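Local atomic coordinates of endo-beta-1,4-xylanase Xyn10C (Pseudomonas cellulosa, PDB entry 1GNY), a protein that cleaves internal linkages of the xylan backbone through its C-terminal xylanase domain, while the CBM15 module described here binds xylan and xylooligosaccharides. Residues 46-51 with 126-131; 52-57 with 145-150; 78-83 with 117-122. One frame throughout, in Å; residues are numbered along the deposited sequence.

In the fold
The three contacts lie close together in the CBM15 module, their centres 8 to 11 Å apart. Interactions 1 and 3 meet at the bound xylooligosaccharide: strands 126-133 and 75-82 are neighbours in the five-stranded sheet, and Q127 NE2 lies 2.8 Å from Q81 OE1, a probable hydrogen bond between two sugar-binding glutamines. Beside them a salt bridge joins D47 OD2 to K83 NZ at 3.0 Å. Interaction 2 lies farther off, the E55 side chain about 13 Å from a bound xylose, and belongs to the packing between the sheets; I48 CD1 reaches I147 CD1 at 3.9 Å. Strand 52-53 pairs with 120-121, T52 N lying 2.9 Å from Q121 O, which ties interaction 2 to interaction 3.

Interaction 1: residues 46-51 with 126-131; sequences FDIARP and VQVGIQ. With XYP (beta-D-xylopyranose), chain B.
The xylan-binding face of the five-stranded antiparallel sheet carries Q127, which stands next to D47 of the neighbouring strand. Q127 CG is anti to the backbone N (chi1 -178°) and the chain beyond it is extended, bringing the amide to the sugar: NE2 donates to O2 of the chain B xylose at 3.0 Å, with an almost straight N-H...O angle of 171°. The same NE2 is also hydrogen-bonded to Q81, and OE1 accepts from R14, so both ends of the amide are held. D47 OD1 lies 3.9 Å from Q127 CB, its carboxylate nearly coplanar with the amide; R14 and K83 form salt bridges with that carboxylate. Between the strands, two hydrogen-bonded antiparallel pairs, F46 with V128 and I48 with V126, flank the non-hydrogen-bonded pair D47 and Q127. V128 N to F46 O measures 2.9 Å, and I48 N to V126 O 2.8 Å. Their side chains occupy the other side of the sheet, turned to the interior of the beta-sandwich. There V128 CB sits over a face of the F46 ring, 4.1 Å from its centroid, a CH-pi contact, while V128 CG2 reaches I48 CG1 at 4.1 Å. Strand 139-149 packs against F46 and I48.

Interaction 2: residues 52-57 with 145-150; sequences TTLEDA and VTITLA
L54 meets I147 and L149 through a single methyl, CD2, and crosses the two side chains differently. Against I147 it runs at about a right angle, CD2 lying 3.9 Å from I147 CG2; against L149 it is oblique, and the two CD2 methyls approach to 3.7 Å. With I147 CG1 beside the backbone N (chi1 -58°), CG2 lies anti to that nitrogen, and it is CG2 that meets L54. A57 CB lies 4.2 Å from both I147 CG2 and L149 CD2, closing a small apolar cluster. At the exposed margin of the contact D56 CB and A150 CB touch at 3.8 Å.

No direct hydrogen bond joins the segments. A57 CA instead makes a CA-H...O contact of 3.3 Å with T148 O, and two waters bridge the backbones. One donates to T53 O and E55 O and accepts from A150 N, which it meets at 2.9 Å; the other donates to D56 O and T148 O. Residues 54-57 form a type II beta turn, closed by A57 N to L54 O; its two central residues, E55 and D56, offer their carbonyls to the waters.

The turn follows strand 52-53 and leads into strand 58-65, while L149 and T148 rest on strand 2-6. L54 also packs on F119 and on V126 of strand 126-133, so the turn links strand 139-149 of one sheet to strand 126-133 of the other.

Interaction 3: residues 78-83 with 117-122; sequences IFAQLK and DKFNQT. With XYP (beta-D-xylopyranose), chain B; XYP (beta-D-xylopyranose), chain C.
A80 and F119 meet where strand 75-82 packs on residues 117-122. With F119 CG beside the backbone N (chi1 -74°), the ring is directed at the strand, CE1 and CZ leading: A80 CB lies 3.9 Å from F119 CE1. Two residues along, L82 CD2 sits 4.2 Å from Q121 CD, the L82 and Q121 side chains sliding past each other in opposite directions. Backbone carbonyls join this van der Waals packing. A80 O lies 3.5 Å from F119 CZ, at the edge of the ring and in its plane, and K118 O is 4.0 Å from L82 CD2. Q121 NE2 is hydrogen-bonded to R124 O and T52 OG1.

D117 to N120 form a type I beta turn, closed by N120 N to D117 O, that leads into the short strand 120-121. This turn covers the inward side of strand 75-82, whereas Q81, pointing away from it, belongs to the sugar-binding side of the five-stranded sheet. F119 also packs on L54 and V126.

Polar contacts to the bound xylooligosaccharide come from Q81. Its amide spans two sugars: OE1 lies 2.7 Å from O3 of the chain B xylose, NE2 donates to O4 of that sugar at 3.0 Å, and a weak bond of 3.5 Å runs from NE2 to O5 of the chain C xylose. Q81 OE1 is the atom that receives Q127 NE2, and Q81 NE2 is hydrogen-bonded to W86 O. An alanine here removes the amide, and the chain B xylose would probably be held less firmly at O3 and O4, with Q127 NE2 left without this partner and its amide freer to turn.

Interaction 1: residues 46-51 with 126-131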
loop_
_atom_site.group_PDB
_atom_site.type_symbol
_atom_site.label_atom_id
_atom_site.label_comp_id
_atom_site.label_asym_id
_atom_site.label_seq_id
_atom_site.Cartn_x
_atom_site.Cartn_y
_atom_site.Cartn_z
ATOM N N PHE A 46 -2.314 6.751 0.550
ATOM C CA PHE A 46 -2.141 7.941 1.374
ATOM C C PHE A 46 -0.839 8.582 0.909
ATOM O O PHE A 46 -0.049 7.980 0.167
ATOM C CB PHE A 46 -2.082 7.595 2.871
ATOM C CG PHE A 46 -0.923 6.706 3.232
ATOM C CD1 PHE A 46 -1.034 5.329 3.104
ATOM C CD2 PHE A 46 0.304 7.254 3.631
ATOM C CE1 PHE A 46 0.050 4.502 3.382
ATOM C CE2 PHE A 46 1.384 6.419 3.910
ATOM C CZ PHE A 46 1.260 5.059 3.767
ATOM N N ASP A 47 -0.582 9.786 1.400
ATOM C CA ASP A 47 0.643 10.478 1.034
ATOM C C ASP A 47 1.614 10.633 2.192
ATOM O O ASP A 47 1.218 10.925 3.322
ATOM C CB ASP A 47 0.357 11.891 0.538
ATOM C CG ASP A 47 -0.492 11.920 -0.670
ATOM O OD1 ASP A 47 -0.366 11.024 -1.548
ATOM O OD2 ASP A 47 -1.305 12.841 -0.839
ATOM N N ILE A 48 2.883 10.427 1.905
ATOM C CA ILE A 48 3.963 10.807 2.792
ATOM C C ILE A 48 4.359 12.207 2.318
ATOM O O ILE A 48 4.773 12.426 1.168
ATOM C CB ILE A 48 5.147 9.836 2.751
ATOM C CG1 ILE A 48 4.772 8.481 3.372
ATOM C CG2 ILE A 48 6.400 10.422 3.497
ATOM C CD1 ILE A 48 4.361 8.487 4.865
ATOM N N ALA A 49 4.274 13.161 3.243
ATOM C CA ALA A 49 4.644 14.538 2.921
ATOM C C ALA A 49 6.136 14.746 2.649
ATOM O O ALA A 49 7.013 14.306 3.424
ATOM C CB ALA A 49 4.206 15.470 4.074
ATOM N N ARG A 50 6.409 15.468 1.567
ATOM C CA ARG A 50 7.771 15.829 1.240
ATOM C C ARG A 50 8.430 16.685 2.333
ATOM O O ARG A 50 7.739 17.368 3.138
ATOM C CB ARG A 50 7.815 16.591 -0.075
ATOM C CG ARG A 50 6.848 17.777 -0.100
ATOM C CD ARG A 50 7.122 18.688 -1.253
ATOM N NE ARG A 50 6.153 19.648 -1.703
ATOM C CZ ARG A 50 4.823 19.605 -1.685
ATOM N NH1 ARG A 50 3.990 19.022 -0.793
ATOM N NH2 ARG A 50 4.338 20.427 -2.575
ATOM N N PRO A 51 9.765 16.619 2.401
ATOM C CA PRO A 51 10.673 15.822 1.550
ATOM C C PRO A 51 10.751 14.418 2.055
ATOM O O PRO A 51 10.282 14.135 3.178
ATOM C CB PRO A 51 12.003 16.526 1.772
ATOM C CG PRO A 51 11.921 16.896 3.266
ATOM C CD PRO A 51 10.496 17.334 3.468
ATOM N N VAL A 126 5.078 11.636 -1.807
ATOM C CA VAL A 126 5.139 10.238 -2.271
ATOM C C VAL A 126 3.813 9.576 -1.913
ATOM O O VAL A 126 3.415 9.549 -0.730
ATOM C CB VAL A 126 6.322 9.510 -1.663
ATOM C CG1 VAL A 126 6.304 8.012 -1.981
ATOM C CG2 VAL A 126 7.601 10.110 -2.204
ATOM N N GLN A 127 3.174 9.013 -2.939
ATOM C CA GLN A 127 1.932 8.259 -2.773
ATOM C C GLN A 127 2.262 6.820 -2.480
ATOM O O GLN A 127 2.997 6.203 -3.258
ATOM C CB GLN A 127 1.060 8.340 -4.015
ATOM C CG GLN A 127 -0.286 7.616 -3.935
ATOM C CD GLN A 127 -1.148 7.928 -5.143
ATOM O OE1 GLN A 127 -1.944 8.881 -5.097
ATOM N NE2 GLN A 127 -1.034 7.110 -6.192
ATOM N N VAL A 128 1.734 6.305 -1.379
ATOM C CA VAL A 128 1.993 4.935 -0.920
ATOM C C VAL A 128 0.670 4.205 -0.757
ATOM O O VAL A 128 -0.320 4.797 -0.310
ATOM C CB VAL A 128 2.762 4.922 0.450
ATOM C CG1 VAL A 128 3.045 3.477 0.917
ATOM C CG2 VAL A 128 4.040 5.730 0.363
ATOM N N GLY A 129 0.607 2.934 -1.114
ATOM C CA GLY A 129 -0.619 2.191 -0.884
ATOM C C GLY A 129 -0.530 0.714 -1.146
ATOM O O GLY A 129 0.596 0.184 -1.185
ATOM N N ILE A 130 -1.694 0.091 -1.246
ATOM C CA ILE A 130 -1.824 -1.352 -1.547
ATOM C C ILE A 130 -2.941 -1.528 -2.556
ATOM O O ILE A 130 -3.974 -0.862 -2.467
ATOM C CB ILE A 130 -2.029 -2.195 -0.243
ATOM C CG1 ILE A 130 -1.844 -3.697 -0.527
ATOM C CG2 ILE A 130 -3.326 -1.840 0.452
ATOM C CD1 ILE A 130 -1.840 -4.563 0.765
ATOM N N GLN A 131 -2.747 -2.428 -3.512
ATOM C CA GLN A 131 -3.722 -2.640 -4.585
ATOM C C GLN A 131 -3.870 -4.121 -4.940
ATOM O O GLN A 131 -2.917 -4.903 -4.733
ATOM C CB GLN A 131 -3.370 -1.832 -5.850
ATOM C CG GLN A 131 -2.012 -2.222 -6.483
ATOM C CD GLN A 131 -1.656 -1.359 -7.702
ATOM O OE1 GLN A 131 -2.388 -0.405 -8.014
ATOM N NE2 GLN A 131 -0.539 -1.706 -8.401
HETATM C C1 XYP B . -3.266 7.972 -10.817
HETATM C C2 XYP B . -3.006 6.927 -9.743
HETATM C C3 XYP B . -1.637 6.280 -9.936
HETATM C C4 XYP B . -1.440 5.857 -11.394
HETATM C C5 XYP B . -1.782 7.028 -12.293
HETATM O O2 XYP B . -3.031 7.533 -8.454
HETATM O O3 XYP B . -1.499 5.154 -9.082
HETATM O O4 XYP B . -0.084 5.509 -11.563
HETATM O O5 XYP B . -3.099 7.486 -12.076
#

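Interaction 2: residues 52-57 with 145-150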
loop_
_atom_site.group_PDB
_atom_site.type_symbol
_atom_site.label_atom_id
_atom_site.label_comp_id
_atom_site.label_asym_id
_atom_site.label_seq_id
_atom_site.Cartn_x
_atom_site.Cartn_y
_atom_site.Cartn_z
ATOM N N THR A 52 11.333 13.538 1.250
ATOM C CA THR A 52 11.485 12.141 1.649
ATOM C C THR A 52 12.905 11.611 1.541
ATOM O O THR A 52 13.666 11.971 0.629
ATOM C CB THR A 52 10.547 11.193 0.839
ATOM O OG1 THR A 52 10.954 11.115 -0.544
ATOM C CG2 THR A 52 9.102 11.724 0.852
ATOM N N THR A 53 13.200 10.743 2.489
ATOM C CA THR A 53 14.412 9.891 2.478
ATOM C C THR A 53 13.909 8.456 2.679
ATOM O O THR A 53 14.020 7.873 3.771
ATOM C CB THR A 53 15.391 10.305 3.555
ATOM O OG1 THR A 53 15.806 11.665 3.311
ATOM C CG2 THR A 53 16.671 9.482 3.491
ATOM N N LEU A 54 13.281 7.958 1.613
ATOM C CA LEU A 54 12.622 6.641 1.623
ATOM C C LEU A 54 13.420 5.471 1.040
ATOM O O LEU A 54 12.980 4.325 1.140
ATOM C CB LEU A 54 11.231 6.742 0.963
ATOM C CG LEU A 54 10.144 7.307 1.847
ATOM C CD1 LEU A 54 8.922 7.712 0.976
ATOM C CD2 LEU A 54 9.724 6.371 2.983
ATOM N N GLU A 55 14.603 5.727 0.492
ATOM C CA GLU A 55 15.402 4.604 -0.028
ATOM C C GLU A 55 15.821 3.713 1.136
ATOM O O GLU A 55 16.224 4.218 2.191
ATOM C CB GLU A 55 16.617 5.105 -0.816
ATOM C CG GLU A 55 16.270 5.742 -2.148
ATOM C CD GLU A 55 15.707 4.739 -3.164
ATOM O OE1 GLU A 55 15.976 3.518 -3.013
ATOM O OE2 GLU A 55 14.997 5.180 -4.087
ATOM N N ASP A 56 15.680 2.390 0.952
ATOM C CA ASP A 56 15.971 1.367 1.984
ATOM C C ASP A 56 14.968 1.374 3.166
ATOM O O ASP A 56 15.162 0.686 4.163
ATOM C CB ASP A 56 17.437 1.443 2.464
ATOM C CG ASP A 56 18.434 1.213 1.333
ATOM O OD1 ASP A 56 18.247 0.294 0.524
ATOM O OD2 ASP A 56 19.430 1.923 1.163
ATOM N N ALA A 57 13.850 2.082 3.009
ATOM C CA ALA A 57 12.788 2.076 4.020
ATOM C C ALA A 57 11.978 0.785 3.897
ATOM O O ALA A 57 11.876 0.212 2.813
ATOM C CB ALA A 57 11.855 3.273 3.860
ATOM N N VAL A 145 -0.238 0.895 9.146
ATOM C CA VAL A 145 0.914 0.975 8.237
ATOM C C VAL A 145 2.061 1.622 9.006
ATOM O O VAL A 145 1.897 2.701 9.561
ATOM C CB VAL A 145 0.637 1.792 6.964
ATOM C CG1 VAL A 145 1.858 1.855 6.070
ATOM C CG2 VAL A 145 -0.567 1.219 6.199
ATOM N N THR A 146 3.195 0.940 9.082
ATOM C CA THR A 146 4.349 1.529 9.751
ATOM C C THR A 146 5.547 1.513 8.813
ATOM O O THR A 146 5.828 0.492 8.153
ATOM C CB THR A 146 4.616 1.000 11.188
ATOM O OG1 THR A 146 5.791 0.220 11.270
ATOM C CG2 THR A 146 3.537 0.208 11.750
ATOM N N ILE A 147 6.202 2.665 8.706
ATOM C CA ILE A 147 7.338 2.836 7.790
ATOM C C ILE A 147 8.592 3.081 8.627
ATOM O O ILE A 147 8.650 4.044 9.364
ATOM C CB ILE A 147 7.096 3.959 6.775
ATOM C CG1 ILE A 147 5.813 3.634 5.972
ATOM C CG2 ILE A 147 8.297 4.124 5.839
ATOM C CD1 ILE A 147 5.330 4.710 5.038
ATOM N N THR A 148 9.579 2.222 8.459
ATOM C CA THR A 148 10.852 2.347 9.186
ATOM C C THR A 148 11.926 2.818 8.215
ATOM O O THR A 148 12.307 2.089 7.307
ATOM C CB THR A 148 11.251 1.029 9.841
ATOM O OG1 THR A 148 10.244 0.636 10.784
ATOM C CG2 THR A 148 12.489 1.188 10.717
ATOM N N LEU A 149 12.427 4.032 8.428
ATOM C CA LEU A 149 13.450 4.624 7.545
ATOM C C LEU A 149 14.838 4.064 7.887
ATOM O O LEU A 149 15.087 3.614 9.014
ATOM C CB LEU A 149 13.519 6.157 7.693
ATOM C CG LEU A 149 12.227 6.955 7.582
ATOM C CD1 LEU A 149 12.502 8.423 7.700
ATOM C CD2 LEU A 149 11.494 6.647 6.267
ATOM N N ALA A 150 15.720 4.148 6.908
ATOM C CA ALA A 150 17.163 3.850 7.048
ATOM C C ALA A 150 17.896 5.118 7.505
ATOM O O ALA A 150 18.854 5.595 6.863
ATOM C CB ALA A 150 17.705 3.378 5.717
HETATM O O HOH W 1 14.764 5.259 4.418
HETATM O O HOH W 2 14.818 0.545 6.992
#

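Interaction 3: residues 78-83 with 117-122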
loop_
_atom_site.group_PDB
_atom_site.type_symbol
_atom_site.label_atom_id
_atom_site.label_comp_id
_atom_site.label_asym_id
_atom_site.label_seq_id
_atom_site.Cartn_x
_atom_site.Cartn_y
_atom_site.Cartn_z
ATOM N N ILE A 78 1.820 -3.975 -2.404
ATOM C CA ILE A 78 2.203 -2.707 -1.734
ATOM C C ILE A 78 3.063 -1.978 -2.775
ATOM O O ILE A 78 3.948 -2.573 -3.358
ATOM C CB ILE A 78 2.974 -2.929 -0.408
ATOM C CG1 ILE A 78 2.074 -3.578 0.650
ATOM C CG2 ILE A 78 3.564 -1.610 0.107
ATOM C CD1 ILE A 78 2.819 -4.107 1.845
ATOM N N PHE A 79 2.882 -0.673 -2.927
ATOM C CA PHE A 79 3.662 0.122 -3.881
ATOM C C PHE A 79 3.868 1.544 -3.376
ATOM O O PHE A 79 3.196 1.973 -2.461
ATOM C CB PHE A 79 2.978 0.134 -5.263
ATOM C CG PHE A 79 1.629 0.814 -5.279
ATOM C CD1 PHE A 79 0.486 0.184 -4.791
ATOM C CD2 PHE A 79 1.509 2.116 -5.755
ATOM C CE1 PHE A 79 -0.757 0.816 -4.799
ATOM C CE2 PHE A 79 0.296 2.763 -5.729
ATOM C CZ PHE A 79 -0.859 2.110 -5.268
ATOM N N ALA A 80 4.779 2.275 -4.010
ATOM C CA ALA A 80 5.019 3.675 -3.719
ATOM C C ALA A 80 5.414 4.353 -5.038
ATOM O O ALA A 80 5.999 3.724 -5.906
ATOM C CB ALA A 80 6.108 3.828 -2.668
ATOM N N GLN A 81 5.061 5.613 -5.212
ATOM C CA GLN A 81 5.403 6.341 -6.463
ATOM C C GLN A 81 5.413 7.853 -6.189
ATOM O O GLN A 81 4.773 8.359 -5.258
ATOM C CB GLN A 81 4.392 6.015 -7.610
ATOM C CG GLN A 81 2.944 6.352 -7.240
ATOM C CD GLN A 81 1.840 5.785 -8.160
ATOM O OE1 GLN A 81 0.731 5.531 -7.672
ATOM N NE2 GLN A 81 2.098 5.696 -9.487
ATOM N N LEU A 82 6.124 8.560 -7.033
ATOM C CA LEU A 82 6.208 10.018 -6.953
ATOM C C LEU A 82 4.905 10.658 -7.423
ATOM O O LEU A 82 4.448 10.363 -8.503
ATOM C CB LEU A 82 7.380 10.492 -7.814
ATOM C CG LEU A 82 8.754 9.970 -7.396
ATOM C CD1 LEU A 82 9.834 10.533 -8.354
ATOM C CD2 LEU A 82 9.101 10.336 -5.960
ATOM N N LYS A 83 4.293 11.476 -6.584
ATOM C CA LYS A 83 3.003 12.100 -6.908
ATOM C C LYS A 83 3.185 13.067 -8.028
ATOM O O LYS A 83 4.072 13.914 -8.002
ATOM C CB LYS A 83 2.394 12.848 -5.747
ATOM C CG LYS A 83 1.583 12.056 -4.859
ATOM C CD LYS A 83 0.624 12.950 -4.046
ATOM C CE LYS A 83 -0.797 12.950 -4.531
ATOM N NZ LYS A 83 -1.645 13.759 -3.634
ATOM N N ASP A 117 18.105 5.893 -6.728
ATOM C CA ASP A 117 17.772 6.628 -5.474
ATOM C C ASP A 117 16.656 7.678 -5.641
ATOM O O ASP A 117 16.646 8.707 -4.963
ATOM C CB ASP A 117 19.026 7.275 -4.839
ATOM C CG ASP A 117 20.020 6.249 -4.279
ATOM O OD1 ASP A 117 19.694 5.043 -4.093
ATOM O OD2 ASP A 117 21.188 6.591 -3.978
ATOM N N LYS A 118 15.696 7.385 -6.525
ATOM C CA LYS A 118 14.534 8.283 -6.777
ATOM C C LYS A 118 13.706 8.670 -5.539
ATOM O O LYS A 118 13.048 9.701 -5.549
ATOM C CB LYS A 118 13.591 7.705 -7.859
ATOM C CG LYS A 118 13.009 6.336 -7.578
ATOM C CD LYS A 118 11.911 5.965 -8.592
ATOM C CE LYS A 118 12.464 5.718 -10.017
ATOM N NZ LYS A 118 13.474 4.613 -10.089
ATOM N N PHE A 119 13.746 7.840 -4.490
ATOM C CA PHE A 119 12.945 8.083 -3.262
ATOM C C PHE A 119 13.646 8.957 -2.189
ATOM O O PHE A 119 13.039 9.241 -1.127
ATOM C CB PHE A 119 12.394 6.795 -2.670
ATOM C CG PHE A 119 11.246 6.199 -3.455
ATOM C CD1 PHE A 119 9.963 6.682 -3.285
ATOM C CD2 PHE A 119 11.436 5.110 -4.300
ATOM C CE1 PHE A 119 8.902 6.152 -3.985
ATOM C CE2 PHE A 119 10.369 4.580 -5.014
ATOM C CZ PHE A 119 9.108 5.078 -4.857
ATOM N N ASN A 120 14.895 9.367 -2.466
ATOM C CA ASN A 120 15.608 10.378 -1.650
ATOM C C ASN A 120 15.563 11.687 -2.440
ATOM O O ASN A 120 16.310 11.840 -3.388
ATOM C CB ASN A 120 17.048 9.953 -1.322
ATOM C CG ASN A 120 17.099 8.783 -0.346
ATOM O OD1 ASN A 120 16.051 8.294 0.127
ATOM N ND2 ASN A 120 18.315 8.299 -0.053
ATOM N N GLN A 121 14.644 12.582 -2.060
ATOM C CA GLN A 121 14.240 13.740 -2.879
ATOM C C GLN A 121 13.403 14.728 -2.105
ATOM O O GLN A 121 12.820 14.380 -1.074
ATOM C CB GLN A 121 13.468 13.280 -4.135
ATOM C CG GLN A 121 12.183 12.476 -3.871
ATOM C CD GLN A 121 10.948 13.331 -3.729
ATOM O OE1 GLN A 121 10.677 14.207 -4.560
ATOM N NE2 GLN A 121 10.172 13.076 -2.663
ATOM N N THR A 122 13.326 15.957 -2.628
ATOM C CA THR A 122 12.606 17.067 -1.955
ATOM C C THR A 122 11.384 17.646 -2.663
ATOM O O THR A 122 10.541 18.288 -2.022
ATOM C CB THR A 122 13.564 18.260 -1.704
ATOM O OG1 THR A 122 14.135 18.671 -2.949
ATOM C CG2 THR A 122 14.748 17.867 -0.821
HETATM C C1 XYP B . -3.266 7.972 -10.817
HETATM C C2 XYP B . -3.006 6.927 -9.743
HETATM C C3 XYP B . -1.637 6.280 -9.936
HETATM C C4 XYP B . -1.440 5.857 -11.394
HETATM C C5 XYP B . -1.782 7.028 -12.293
HETATM O O2 XYP B . -3.031 7.533 -8.454
HETATM O O3 XYP B . -1.499 5.154 -9.082
HETATM O O4 XYP B . -0.084 5.509 -11.563
HETATM O O5 XYP B . -3.099 7.486 -12.076
HETATM C C1 XYP C . 0.231 4.383 -12.390
HETATM C C2 XYP C . 1.390 4.784 -13.284
HETATM C C3 XYP C . 1.762 3.581 -14.132
HETATM C C4 XYP C . 2.074 2.390 -13.250
HETATM C C5 XYP C . 0.901 2.171 -12.322
HETATM O O2 XYP C . 1.005 5.857 -14.139
HETATM O O3 XYP C . 2.951 3.830 -14.860
HETATM O O4 XYP C . 2.255 1.243 -14.077
HETATM O O5 XYP C . 0.579 3.359 -11.586
#